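Local coordinates for putative citrate lyase, alfa subunit (Streptococcus mutans, PDB 2HJ0), which belongs to the CitF family of citrate lyase alpha subunits and has an alpha/beta fold built round two mixed beta sheets, its precise role being assigned only tentatively, at residues 263-268 / 289-294; 276-281 / 311-316; 281-286 / 411-416; 328-333 / 344-349. All coordinates share one frame; numbering follows the deposited sequence.

Contact 1: residues 263-268 / 289-294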
loop_
_atom_site.group_PDB
_atom_site.type_symbol
_atom_site.label_atom_id
_atom_site.label_comp_id
_atom_site.label_asym_id
_atom_site.label_seq_id
_atom_site.Cartn_x
_atom_site.Cartn_y
_atom_site.Cartn_z
ATOM N N VAL A 263 22.227 1.346 -30.815
ATOM C CA VAL A 263 21.609 2.651 -30.679
ATOM C C VAL A 263 21.608 3.047 -29.197
ATOM O O VAL A 263 21.946 4.179 -28.857
ATOM C CB VAL A 263 20.178 2.654 -31.244
ATOM C CG1 VAL A 263 19.541 4.012 -31.039
ATOM C CG2 VAL A 263 20.209 2.306 -32.715
ATOM N N ILE A 264 21.260 2.104 -28.324
ATOM C CA ILE A 264 21.224 2.338 -26.882
ATOM C C ILE A 264 22.619 2.606 -26.322
ATOM O O ILE A 264 22.849 3.608 -25.640
ATOM C CB ILE A 264 20.623 1.104 -26.127
ATOM C CG1 ILE A 264 19.166 0.888 -26.549
ATOM C CG2 ILE A 264 20.670 1.304 -24.617
ATOM C CD1 ILE A 264 18.624 -0.455 -26.150
ATOM N N THR A 265 23.556 1.707 -26.600
ATOM C CA THR A 265 24.918 1.880 -26.108
ATOM C C THR A 265 25.655 3.057 -26.740
ATOM O O THR A 265 26.750 3.381 -26.320
ATOM C CB THR A 265 25.743 0.626 -26.330
ATOM O OG1 THR A 265 25.743 0.300 -27.724
ATOM C CG2 THR A 265 25.155 -0.525 -25.541
ATOM N N SER A 266 25.073 3.700 -27.745
ATOM C CA SER A 266 25.736 4.849 -28.341
ATOM C C SER A 266 24.930 6.093 -28.028
ATOM O O SER A 266 25.276 7.187 -28.453
ATOM C CB SER A 266 25.845 4.719 -29.860
ATOM O OG SER A 266 26.626 3.603 -30.249
ATOM N N SER A 267 23.848 5.934 -27.284
ATOM C CA SER A 267 23.011 7.077 -26.969
ATOM C C SER A 267 23.601 7.895 -25.835
ATOM O O SER A 267 24.450 7.415 -25.086
ATOM C CB SER A 267 21.605 6.604 -26.588
ATOM O OG SER A 267 21.581 6.045 -25.286
ATOM N N PRO A 268 23.152 9.150 -25.686
ATOM C CA PRO A 268 23.666 10.005 -24.611
ATOM C C PRO A 268 23.082 9.616 -23.254
ATOM O O PRO A 268 23.159 10.382 -22.307
ATOM C CB PRO A 268 23.202 11.390 -25.036
ATOM C CG PRO A 268 21.863 11.080 -25.615
ATOM C CD PRO A 268 22.152 9.877 -26.490
ATOM N N ARG A 289 20.931 -9.290 -24.885
ATOM C CA ARG A 289 22.144 -10.086 -25.043
ATOM C C ARG A 289 23.298 -9.206 -25.489
ATOM O O ARG A 289 24.353 -9.182 -24.852
ATOM C CB ARG A 289 21.945 -11.202 -26.077
ATOM C CG ARG A 289 23.241 -11.858 -26.523
ATOM C CD ARG A 289 23.068 -12.702 -27.775
ATOM N NE ARG A 289 22.347 -13.947 -27.529
ATOM C CZ ARG A 289 21.919 -14.752 -28.496
ATOM N NH1 ARG A 289 22.141 -14.429 -29.763
ATOM N NH2 ARG A 289 21.273 -15.877 -28.200
ATOM N N PHE A 290 23.095 -8.480 -26.584
ATOM C CA PHE A 290 24.135 -7.603 -27.118
ATOM C C PHE A 290 24.425 -6.464 -26.162
ATOM O O PHE A 290 25.565 -6.027 -26.025
ATOM C CB PHE A 290 23.717 -7.048 -28.485
ATOM C CG PHE A 290 23.393 -8.116 -29.482
ATOM C CD1 PHE A 290 22.153 -8.738 -29.466
ATOM C CD2 PHE A 290 24.353 -8.553 -30.388
ATOM C CE1 PHE A 290 21.874 -9.786 -30.335
ATOM C CE2 PHE A 290 24.088 -9.601 -31.261
ATOM C CZ PHE A 290 22.847 -10.220 -31.234
HETATM N N MSE A 291 23.382 -5.999 -25.491
HETATM C CA MSE A 291 23.517 -4.909 -24.545
HETATM C C MSE A 291 24.453 -5.327 -23.403
HETATM O O MSE A 291 25.385 -4.593 -23.053
HETATM C CB MSE A 291 22.141 -4.539 -23.997
HETATM C CG MSE A 291 21.905 -3.050 -23.849
HETATM SE SE MSE A 291 20.241 -2.709 -22.947
HETATM C CE MSE A 291 19.034 -3.422 -24.287
ATOM N N ARG A 292 24.191 -6.508 -22.837
ATOM C CA ARG A 292 24.993 -7.066 -21.746
ATOM C C ARG A 292 26.477 -7.085 -22.136
ATOM O O ARG A 292 27.332 -6.601 -21.392
ATOM C CB ARG A 292 24.528 -8.498 -21.410
ATOM C CG ARG A 292 25.202 -9.105 -20.175
ATOM C CD ARG A 292 24.682 -10.498 -19.845
ATOM N NE ARG A 292 25.391 -11.530 -20.591
ATOM C CZ ARG A 292 26.484 -12.156 -20.164
ATOM N NH1 ARG A 292 27.001 -11.867 -18.977
ATOM N NH2 ARG A 292 27.081 -13.054 -20.942
ATOM N N GLU A 293 26.765 -7.648 -23.306
ATOM C CA GLU A 293 28.116 -7.738 -23.829
ATOM C C GLU A 293 28.791 -6.369 -23.795
ATOM O O GLU A 293 29.906 -6.231 -23.306
ATOM C CB GLU A 293 28.072 -8.263 -25.266
ATOM C CG GLU A 293 29.417 -8.681 -25.842
ATOM C CD GLU A 293 29.357 -8.939 -27.346
ATOM O OE1 GLU A 293 28.517 -9.765 -27.777
ATOM O OE2 GLU A 293 30.154 -8.320 -28.094
ATOM N N GLN A 294 28.109 -5.354 -24.306
ATOM C CA GLN A 294 28.669 -4.013 -24.310
ATOM C C GLN A 294 28.816 -3.466 -22.911
ATOM O O GLN A 294 29.735 -2.702 -22.637
ATOM C CB GLN A 294 27.797 -3.068 -25.133
ATOM C CG GLN A 294 28.334 -2.795 -26.532
ATOM C CD GLN A 294 29.468 -1.798 -26.534
ATOM O OE1 GLN A 294 30.462 -1.967 -25.830
ATOM N NE2 GLN A 294 29.326 -0.744 -27.332
#
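Thr265, on helix 251-265, lies closest to Met291 of helix 282-297, their CA atoms 7.1 Å apart. The two helices lie side by side on one face of the mixed beta sheet of an alpha/beta domain, consistent with the family's Rossmann-type clan, a layered packing in which helix-to-helix contacts are made by side chains that also reach toward the strands. No hydrogen bond joins the two segments, so the fit rests mainly on carbon-to-carbon packing.

Ile264 supplies the buried half. Its CD1 comes within 3.5 Å of Met291 CE, and the two side chains cross at about a right angle. Met291 is a selenomethionine, and its chain bends at chi3 (-65°), which brings the terminal methyl round to the isoleucine. Behind this pair, Ile264 also rests on Ile369 and Val371 of strand 369-372, so its side chain joins helix to helix and helix to sheet.

Nearer the surface, Thr265 CG2 sits 3.7 Å from CB of Gln294. The glutamine chain bends at chi2, and its amide NE2 stays beside the threonine. Thr265 OG1 lies between its own backbone N and carbonyl carbon (chi1 57°) and bonds to Ala261 O, one turn back in its helix. The separation of Thr265 OG1 from Gln294 NE2, 3.8 Å, is one of packing.

Just beyond Thr265 one carbonyl is used twice. Ile264 O accepts Ser267 N at 3.0 Å, and Ser267 OG reaches the same Ile264 O at 2.8 Å, lying in the carbonyl plane on a lone pair with a C=O...OG angle of 134°.

Contact 2: residues 276-281 / 311-316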
loop_
_atom_site.group_PDB
_atom_site.type_symbol
_atom_site.label_atom_id
_atom_site.label_comp_id
_atom_site.label_asym_id
_atom_site.label_seq_id
_atom_site.Cartn_x
_atom_site.Cartn_y
_atom_site.Cartn_z
ATOM N N PHE A 276 16.435 0.960 -18.036
ATOM C CA PHE A 276 15.926 0.487 -19.306
ATOM C C PHE A 276 14.852 -0.587 -19.163
ATOM O O PHE A 276 14.693 -1.216 -18.110
ATOM C CB PHE A 276 17.063 -0.084 -20.149
ATOM C CG PHE A 276 17.641 -1.347 -19.590
ATOM C CD1 PHE A 276 18.551 -1.307 -18.543
ATOM C CD2 PHE A 276 17.222 -2.579 -20.058
ATOM C CE1 PHE A 276 19.024 -2.479 -17.971
ATOM C CE2 PHE A 276 17.695 -3.754 -19.485
ATOM C CZ PHE A 276 18.595 -3.704 -18.441
ATOM N N GLN A 277 14.131 -0.796 -20.255
ATOM C CA GLN A 277 13.102 -1.813 -20.314
ATOM C C GLN A 277 13.184 -2.447 -21.700
ATOM O O GLN A 277 13.227 -1.746 -22.707
ATOM C CB GLN A 277 11.716 -1.202 -20.090
ATOM C CG GLN A 277 10.601 -2.231 -20.117
ATOM C CD GLN A 277 9.221 -1.619 -20.116
ATOM O OE1 GLN A 277 8.749 -1.090 -19.110
ATOM N NE2 GLN A 277 8.566 -1.680 -21.260
ATOM N N THR A 278 13.250 -3.777 -21.741
ATOM C CA THR A 278 13.311 -4.503 -23.007
ATOM C C THR A 278 12.079 -5.364 -23.170
ATOM O O THR A 278 11.276 -5.514 -22.247
ATOM C CB THR A 278 14.540 -5.424 -23.103
ATOM O OG1 THR A 278 14.611 -6.246 -21.934
ATOM C CG2 THR A 278 15.810 -4.603 -23.234
ATOM N N GLY A 279 11.948 -5.945 -24.353
ATOM C CA GLY A 279 10.800 -6.777 -24.654
ATOM C C GLY A 279 10.705 -8.078 -23.890
ATOM O O GLY A 279 11.562 -8.423 -23.075
ATOM N N THR A 280 9.639 -8.811 -24.169
ATOM C CA THR A 280 9.415 -10.088 -23.526
ATOM C C THR A 280 9.542 -11.228 -24.538
ATOM O O THR A 280 9.107 -12.343 -24.276
ATOM C CB THR A 280 8.014 -10.134 -22.865
ATOM O OG1 THR A 280 7.011 -9.868 -23.852
ATOM C CG2 THR A 280 7.909 -9.099 -21.767
ATOM N N GLY A 281 10.136 -10.943 -25.691
ATOM C CA GLY A 281 10.304 -11.960 -26.712
ATOM C C GLY A 281 10.765 -11.338 -28.017
ATOM O O GLY A 281 10.838 -10.115 -28.132
ATOM N N ASN A 311 13.501 -14.143 -17.592
ATOM C CA ASN A 311 14.703 -14.711 -16.995
ATOM C C ASN A 311 15.965 -13.955 -17.380
ATOM O O ASN A 311 16.900 -13.903 -16.591
ATOM C CB ASN A 311 14.853 -16.185 -17.369
ATOM C CG ASN A 311 16.055 -16.836 -16.703
ATOM O OD1 ASN A 311 17.055 -17.124 -17.362
ATOM N ND2 ASN A 311 15.969 -17.059 -15.386
ATOM N N ALA A 312 15.991 -13.365 -18.577
ATOM C CA ALA A 312 17.164 -12.614 -19.018
ATOM C C ALA A 312 17.421 -11.477 -18.055
ATOM O O ALA A 312 18.566 -11.112 -17.774
ATOM C CB ALA A 312 16.953 -12.067 -20.392
HETATM N N MSE A 313 16.334 -10.929 -17.533
HETATM C CA MSE A 313 16.418 -9.830 -16.590
HETATM C C MSE A 313 16.957 -10.299 -15.243
HETATM O O MSE A 313 17.765 -9.616 -14.620
HETATM C CB MSE A 313 15.040 -9.199 -16.420
HETATM C CG MSE A 313 15.107 -7.701 -16.430
HETATM SE SE MSE A 313 16.136 -7.093 -17.972
HETATM C CE MSE A 313 14.726 -6.001 -18.784
ATOM N N VAL A 314 16.508 -11.472 -14.806
ATOM C CA VAL A 314 16.960 -12.029 -13.549
ATOM C C VAL A 314 18.438 -12.325 -13.708
ATOM O O VAL A 314 19.248 -12.089 -12.807
ATOM C CB VAL A 314 16.229 -13.340 -13.221
ATOM C CG1 VAL A 314 16.627 -13.836 -11.830
ATOM C CG2 VAL A 314 14.736 -13.135 -13.312
ATOM N N GLU A 315 18.781 -12.832 -14.879
ATOM C CA GLU A 315 20.160 -13.163 -15.201
ATOM C C GLU A 315 21.030 -11.938 -14.932
ATOM O O GLU A 315 22.014 -12.033 -14.216
ATOM C CB GLU A 315 20.263 -13.568 -16.675
ATOM C CG GLU A 315 21.099 -14.806 -16.962
ATOM C CD GLU A 315 20.276 -16.087 -17.072
ATOM O OE1 GLU A 315 19.858 -16.651 -16.033
ATOM O OE2 GLU A 315 20.046 -16.532 -18.215
ATOM N N LEU A 316 20.659 -10.789 -15.488
ATOM C CA LEU A 316 21.438 -9.572 -15.292
ATOM C C LEU A 316 21.513 -9.101 -13.848
ATOM O O LEU A 316 22.530 -8.554 -13.413
ATOM C CB LEU A 316 20.885 -8.437 -16.148
ATOM C CG LEU A 316 21.104 -8.514 -17.663
ATOM C CD1 LEU A 316 20.320 -7.386 -18.325
ATOM C CD2 LEU A 316 22.589 -8.402 -18.005
#
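Phe276 and Met313 run past each other in opposite directions, forming an oblique Met-aromatic contact. The selenium of Met313, a selenomethionine, is 5.1 Å from the centroid of the Phe276 ring and 65° off its normal. Obliquely too, the methyl CE of Met313 approaches Phe276 CE2 to 3.8 Å. Bends at both chi2 (50°) and chi3 fold the Met313 chain, so that its end comes nearer the strand although its CB does not point there.

Leu316, one helical turn further on, takes a different position against the same ring: its CD1 lies at the edge, near the ring plane, 4.1 Å from CZ of Phe276. Thr278 meets the methyl of Met313 through OG1, adding a second neighbour to the one the ring provides.

All four side chains are buried, and they tie the end of strand 275-277 to helix 311-318, which belongs to the beta-alpha-beta crossover between strands 302-305 and 322-327. Ala305 of strand 302-305 touches both Phe276 and Met313, while Val287 and Thr288 of helix 282-297 pack on Thr278.

Contact 3: residues 281-286 / 411-416; sequences GGASLA and LVISPL
The carbonyl oxygen of Gly281 is gripped twice, by Ser284 OG at 2.8 Å and by Leu285 N at 3.2 Å, and this fastens the first turn of helix 282-297, where Ser284 meets Ile413. The setting is an alpha/beta domain with a mixed beta sheet, consistent with its Rossmann-type clan: the helix follows strand 275-277 and packs over the same face of the sheet as helix 251-265, while Ile413 ends strand 409-413. Ser284 OG approaches Gly281 O almost head-on, with a C=O...OG angle of 166°. Its hydroxyl thus serves its own helix turn, and the contact with the strand falls to carbon and backbone atoms.

On the strand side a single side chain does the work. With chi1 at 72° and the chain extended beyond it, Ile413 projects its terminal CD1 at the helix. There Ile413 CD1 is 3.7 Å from Ala283 CB and also meets the peptide between Ala283 and Ser284. Ile256 and Ala260 of helix 251-265 touch Ile413 as well, which places this isoleucine beneath two helices at once. Ile413 CD1 lies 3.5 Å from Ser284 CA and 4.2 Å from Ser284 CB.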
loop_
_atom_site.group_PDB
_atom_site.type_symbol
_atom_site.label_atom_id
_atom_site.label_comp_id
_atom_site.label_asym_id
_atom_site.label_seq_id
_atom_site.Cartn_x
_atom_site.Cartn_y
_atom_site.Cartn_z
ATOM N N GLY A 281 10.136 -10.943 -25.691
ATOM C CA GLY A 281 10.304 -11.960 -26.712
ATOM C C GLY A 281 10.765 -11.338 -28.017
ATOM O O GLY A 281 10.838 -10.115 -28.132
ATOM N N GLY A 282 11.086 -12.164 -29.006
ATOM C CA GLY A 282 11.531 -11.624 -30.275
ATOM C C GLY A 282 12.811 -10.817 -30.187
ATOM O O GLY A 282 13.627 -11.017 -29.288
ATOM N N ALA A 283 12.989 -9.898 -31.127
ATOM C CA ALA A 283 14.182 -9.064 -31.164
ATOM C C ALA A 283 14.215 -8.095 -29.990
ATOM O O ALA A 283 15.279 -7.810 -29.445
ATOM C CB ALA A 283 14.235 -8.291 -32.483
ATOM N N SER A 284 13.050 -7.579 -29.612
ATOM C CA SER A 284 12.961 -6.644 -28.496
ATOM C C SER A 284 13.554 -7.249 -27.224
ATOM O O SER A 284 14.063 -6.525 -26.363
ATOM C CB SER A 284 11.508 -6.255 -28.234
ATOM O OG SER A 284 10.794 -7.370 -27.740
ATOM N N LEU A 285 13.483 -8.568 -27.093
ATOM C CA LEU A 285 14.044 -9.226 -25.922
ATOM C C LEU A 285 15.526 -9.490 -26.120
ATOM O O LEU A 285 16.329 -9.191 -25.256
ATOM C CB LEU A 285 13.323 -10.549 -25.654
ATOM C CG LEU A 285 13.951 -11.562 -24.685
ATOM C CD1 LEU A 285 14.199 -10.970 -23.312
ATOM C CD2 LEU A 285 13.014 -12.734 -24.587
ATOM N N ALA A 286 15.871 -10.043 -27.277
ATOM C CA ALA A 286 17.250 -10.376 -27.593
ATOM C C ALA A 286 18.207 -9.206 -27.437
ATOM O O ALA A 286 19.383 -9.392 -27.138
ATOM C CB ALA A 286 17.334 -10.922 -29.004
ATOM N N LEU A 411 12.553 3.277 -28.490
ATOM C CA LEU A 411 12.964 2.513 -29.659
ATOM C C LEU A 411 11.849 1.578 -30.067
ATOM O O LEU A 411 11.298 0.858 -29.239
ATOM C CB LEU A 411 14.211 1.682 -29.371
ATOM C CG LEU A 411 15.520 2.254 -29.894
ATOM C CD1 LEU A 411 15.797 3.567 -29.168
ATOM C CD2 LEU A 411 16.649 1.260 -29.669
ATOM N N VAL A 412 11.496 1.605 -31.343
ATOM C CA VAL A 412 10.472 0.709 -31.858
ATOM C C VAL A 412 11.168 -0.140 -32.923
ATOM O O VAL A 412 11.436 0.318 -34.041
ATOM C CB VAL A 412 9.269 1.486 -32.486
ATOM C CG1 VAL A 412 8.321 0.522 -33.175
ATOM C CG2 VAL A 412 8.520 2.254 -31.402
ATOM N N ILE A 413 11.497 -1.373 -32.559
ATOM C CA ILE A 413 12.164 -2.257 -33.497
ATOM C C ILE A 413 11.200 -3.289 -34.042
ATOM O O ILE A 413 10.313 -3.759 -33.336
ATOM C CB ILE A 413 13.367 -2.976 -32.841
ATOM C CG1 ILE A 413 12.885 -4.029 -31.845
ATOM C CG2 ILE A 413 14.247 -1.969 -32.123
ATOM C CD1 ILE A 413 14.009 -4.852 -31.275
ATOM N N SER A 414 11.375 -3.626 -35.315
ATOM C CA SER A 414 10.525 -4.607 -35.988
ATOM C C SER A 414 10.945 -4.886 -37.435
ATOM O O SER A 414 11.286 -3.966 -38.187
ATOM C CB SER A 414 9.071 -4.157 -35.992
ATOM O OG SER A 414 8.339 -5.008 -36.851
ATOM N N PRO A 415 10.895 -6.165 -37.851
ATOM C CA PRO A 415 11.286 -6.505 -39.220
ATOM C C PRO A 415 10.578 -5.623 -40.230
ATOM O O PRO A 415 9.481 -5.126 -39.985
ATOM C CB PRO A 415 10.904 -7.974 -39.341
ATOM C CG PRO A 415 9.774 -8.103 -38.386
ATOM C CD PRO A 415 10.238 -7.309 -37.202
ATOM N N LEU A 416 11.236 -5.413 -41.359
ATOM C CA LEU A 416 10.709 -4.590 -42.422
ATOM C C LEU A 416 9.384 -5.151 -42.918
ATOM O O LEU A 416 8.451 -4.407 -43.208
ATOM C CB LEU A 416 11.722 -4.544 -43.556
ATOM C CG LEU A 416 11.640 -3.355 -44.504
ATOM C CD1 LEU A 416 11.789 -2.058 -43.719
ATOM C CD2 LEU A 416 12.741 -3.475 -45.554
#

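Contact 4: residues 328-333 / 344-349; sequences VQDFDH and EKHYEI
Val328 meets Ile349 through one branch of its side chain and the carbon that bears it. The two segments stand at the ends of a beta-alpha-beta crossover: strand 322-327 runs into 328-333, helix 333-341 follows, and the chain returns as strand 346-348, parallel to the first and an outermost strand, within this chain, of the nine-stranded mixed sheet. The touching parts themselves run 129° apart.

Starting at the branch point, Val328 CB lies 4.1 Å from Ile349 CG1 and about as far from that residue's carbonyl oxygen. Of the two methyls, CG2 is anti to the backbone N and goes on to Ile349 O, 3.5 Å from Val328 CG2. Tyr192 of helix 191-199 packs on the valine as well. In return, Ile349 CG1 lies 4.1 Å from both N and CA of Val328.

Asp332 is the N-cap of the connecting helix. On the far side of strand 346-348, Tyr347 OH bonds to Ile218 N of the second subunit.

Further along, a polar group replaces the apolar pair. Both nitrogens of the buried His346 ring are engaged, ND1 with Ser338 OG and NE2 with Asp327 OD2, which fixes the ring's rotation. Asp330 OD1 accepts a hydrogen bond from Ser189 N; the other oxygen, Asp330 OD2, looks obliquely at the imidazole and stops 4.2 Å from His346 NE2.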
loop_
_atom_site.group_PDB
_atom_site.type_symbol
_atom_site.label_atom_id
_atom_site.label_comp_id
_atom_site.label_asym_id
_atom_site.label_seq_id
_atom_site.Cartn_x
_atom_site.Cartn_y
_atom_site.Cartn_z
ATOM N N VAL A 328 6.136 -5.323 -12.554
ATOM C CA VAL A 328 4.693 -5.131 -12.532
ATOM C C VAL A 328 4.018 -6.397 -13.053
ATOM O O VAL A 328 2.828 -6.629 -12.842
ATOM C CB VAL A 328 4.263 -3.938 -13.393
ATOM C CG1 VAL A 328 4.371 -4.281 -14.876
ATOM C CG2 VAL A 328 2.851 -3.545 -13.024
ATOM N N GLN A 329 4.796 -7.217 -13.739
ATOM C CA GLN A 329 4.285 -8.465 -14.268
ATOM C C GLN A 329 5.416 -9.388 -14.718
ATOM O O GLN A 329 6.377 -8.952 -15.349
ATOM C CB GLN A 329 3.343 -8.194 -15.433
ATOM C CG GLN A 329 3.167 -9.387 -16.304
ATOM C CD GLN A 329 2.144 -9.163 -17.372
ATOM O OE1 GLN A 329 2.090 -8.087 -17.987
ATOM N NE2 GLN A 329 1.321 -10.180 -17.616
ATOM N N ASP A 330 5.298 -10.667 -14.385
ATOM C CA ASP A 330 6.309 -11.638 -14.767
ATOM C C ASP A 330 5.877 -12.372 -16.011
ATOM O O ASP A 330 4.693 -12.626 -16.199
ATOM C CB ASP A 330 6.526 -12.633 -13.644
ATOM C CG ASP A 330 7.154 -12.007 -12.449
ATOM O OD1 ASP A 330 6.553 -12.079 -11.355
ATOM O OD2 ASP A 330 8.256 -11.436 -12.607
ATOM N N PHE A 331 6.841 -12.725 -16.853
ATOM C CA PHE A 331 6.545 -13.428 -18.090
ATOM C C PHE A 331 7.067 -14.876 -18.168
ATOM O O PHE A 331 7.089 -15.477 -19.245
ATOM C CB PHE A 331 7.055 -12.606 -19.274
ATOM C CG PHE A 331 6.104 -11.520 -19.713
ATOM C CD1 PHE A 331 5.303 -11.689 -20.836
ATOM C CD2 PHE A 331 5.999 -10.332 -18.999
ATOM C CE1 PHE A 331 4.416 -10.687 -21.236
ATOM C CE2 PHE A 331 5.116 -9.331 -19.396
ATOM C CZ PHE A 331 4.325 -9.508 -20.513
ATOM N N ASP A 332 7.494 -15.425 -17.033
ATOM C CA ASP A 332 7.959 -16.810 -16.963
ATOM C C ASP A 332 8.201 -17.210 -15.511
ATOM O O ASP A 332 8.493 -16.365 -14.666
ATOM C CB ASP A 332 9.222 -17.029 -17.809
ATOM C CG ASP A 332 10.372 -16.161 -17.384
ATOM O OD1 ASP A 332 11.385 -16.138 -18.109
ATOM O OD2 ASP A 332 10.274 -15.500 -16.328
ATOM N N HIS A 333 8.071 -18.496 -15.218
ATOM C CA HIS A 333 8.238 -18.972 -13.855
ATOM C C HIS A 333 9.489 -18.469 -13.130
ATOM O O HIS A 333 9.410 -17.974 -12.005
ATOM C CB HIS A 333 8.207 -20.498 -13.832
ATOM C CG HIS A 333 8.370 -21.078 -12.467
ATOM N ND1 HIS A 333 7.473 -20.836 -11.447
ATOM C CD2 HIS A 333 9.352 -21.840 -11.935
ATOM C CE1 HIS A 333 7.902 -21.421 -10.344
ATOM N NE2 HIS A 333 9.039 -22.036 -10.611
ATOM N N GLU A 344 13.929 -7.432 -2.187
ATOM C CA GLU A 344 14.435 -6.054 -2.148
ATOM C C GLU A 344 15.059 -5.638 -3.482
ATOM O O GLU A 344 14.723 -4.583 -4.009
ATOM C CB GLU A 344 15.442 -5.871 -1.001
ATOM C CG GLU A 344 16.893 -5.789 -1.434
ATOM C CD GLU A 344 17.817 -6.524 -0.486
ATOM O OE1 GLU A 344 19.053 -6.466 -0.694
ATOM O OE2 GLU A 344 17.302 -7.164 0.462
ATOM N N LYS A 345 15.946 -6.474 -4.021
ATOM C CA LYS A 345 16.615 -6.200 -5.292
ATOM C C LYS A 345 15.632 -6.392 -6.450
ATOM O O LYS A 345 15.797 -5.827 -7.529
ATOM C CB LYS A 345 17.805 -7.143 -5.477
ATOM C CG LYS A 345 18.824 -7.102 -4.356
ATOM C CD LYS A 345 19.790 -5.940 -4.474
ATOM C CE LYS A 345 20.863 -6.214 -5.529
ATOM N NZ LYS A 345 21.862 -5.096 -5.609
ATOM N N HIS A 346 14.619 -7.217 -6.224
ATOM C CA HIS A 346 13.590 -7.470 -7.228
ATOM C C HIS A 346 12.289 -7.116 -6.502
ATOM O O HIS A 346 11.768 -7.927 -5.727
ATOM C CB HIS A 346 13.614 -8.944 -7.651
ATOM C CG HIS A 346 12.722 -9.263 -8.810
ATOM N ND1 HIS A 346 12.785 -10.460 -9.488
ATOM C CD2 HIS A 346 11.732 -8.551 -9.400
ATOM C CE1 HIS A 346 11.875 -10.474 -10.445
ATOM N NE2 HIS A 346 11.222 -9.327 -10.414
ATOM N N TYR A 347 11.784 -5.902 -6.748
ATOM C CA TYR A 347 10.585 -5.399 -6.073
ATOM C C TYR A 347 9.292 -5.366 -6.879
ATOM O O TYR A 347 9.279 -5.030 -8.058
ATOM C CB TYR A 347 10.850 -3.992 -5.531
ATOM C CG TYR A 347 10.359 -3.770 -4.122
ATOM C CD1 TYR A 347 10.999 -4.376 -3.043
ATOM C CD2 TYR A 347 9.255 -2.943 -3.863
ATOM C CE1 TYR A 347 10.558 -4.164 -1.733
ATOM C CE2 TYR A 347 8.799 -2.726 -2.551
ATOM C CZ TYR A 347 9.460 -3.340 -1.492
ATOM O OH TYR A 347 9.029 -3.123 -0.197
ATOM N N GLU A 348 8.195 -5.691 -6.207
ATOM C CA GLU A 348 6.878 -5.706 -6.825
ATOM C C GLU A 348 6.223 -4.321 -6.764
ATOM O O GLU A 348 6.273 -3.644 -5.739
ATOM C CB GLU A 348 6.014 -6.740 -6.107
ATOM C CG GLU A 348 4.564 -6.814 -6.545
ATOM C CD GLU A 348 3.757 -7.782 -5.685
ATOM O OE1 GLU A 348 3.072 -8.664 -6.258
ATOM O OE2 GLU A 348 3.808 -7.660 -4.437
ATOM N N ILE A 349 5.611 -3.901 -7.867
ATOM C CA ILE A 349 4.958 -2.594 -7.915
ATOM C C ILE A 349 3.593 -2.683 -8.599
ATOM O O ILE A 349 3.413 -3.446 -9.555
ATOM C CB ILE A 349 5.810 -1.560 -8.689
ATOM C CG1 ILE A 349 5.951 -2.015 -10.147
ATOM C CG2 ILE A 349 7.169 -1.395 -8.015
ATOM C CD1 ILE A 349 6.558 -0.982 -11.086
#

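How the contacts relate
Followed from the N terminus, the chain opens contact 1 at helix 251-265 and closes it on helix 282-297. Before that closure, contact 2 opens at strand 275-277 and contact 3 at Gly281, which the two share; contacts 1, 2 and 3 therefore cross one another. Contact 2 closes at helix 311-318. Contact 4, a short loop around helix 333-341, then opens and closes wholly within the long span that contact 3 completes at strand 409-413. Contacts 2, 3 and 4 reach one sheet. Met291 of contact 1 packs on Thr278 of contact 2, and Asp332 OD1 of contact 4 probably bonds to Asn311 N, joining successive crossovers.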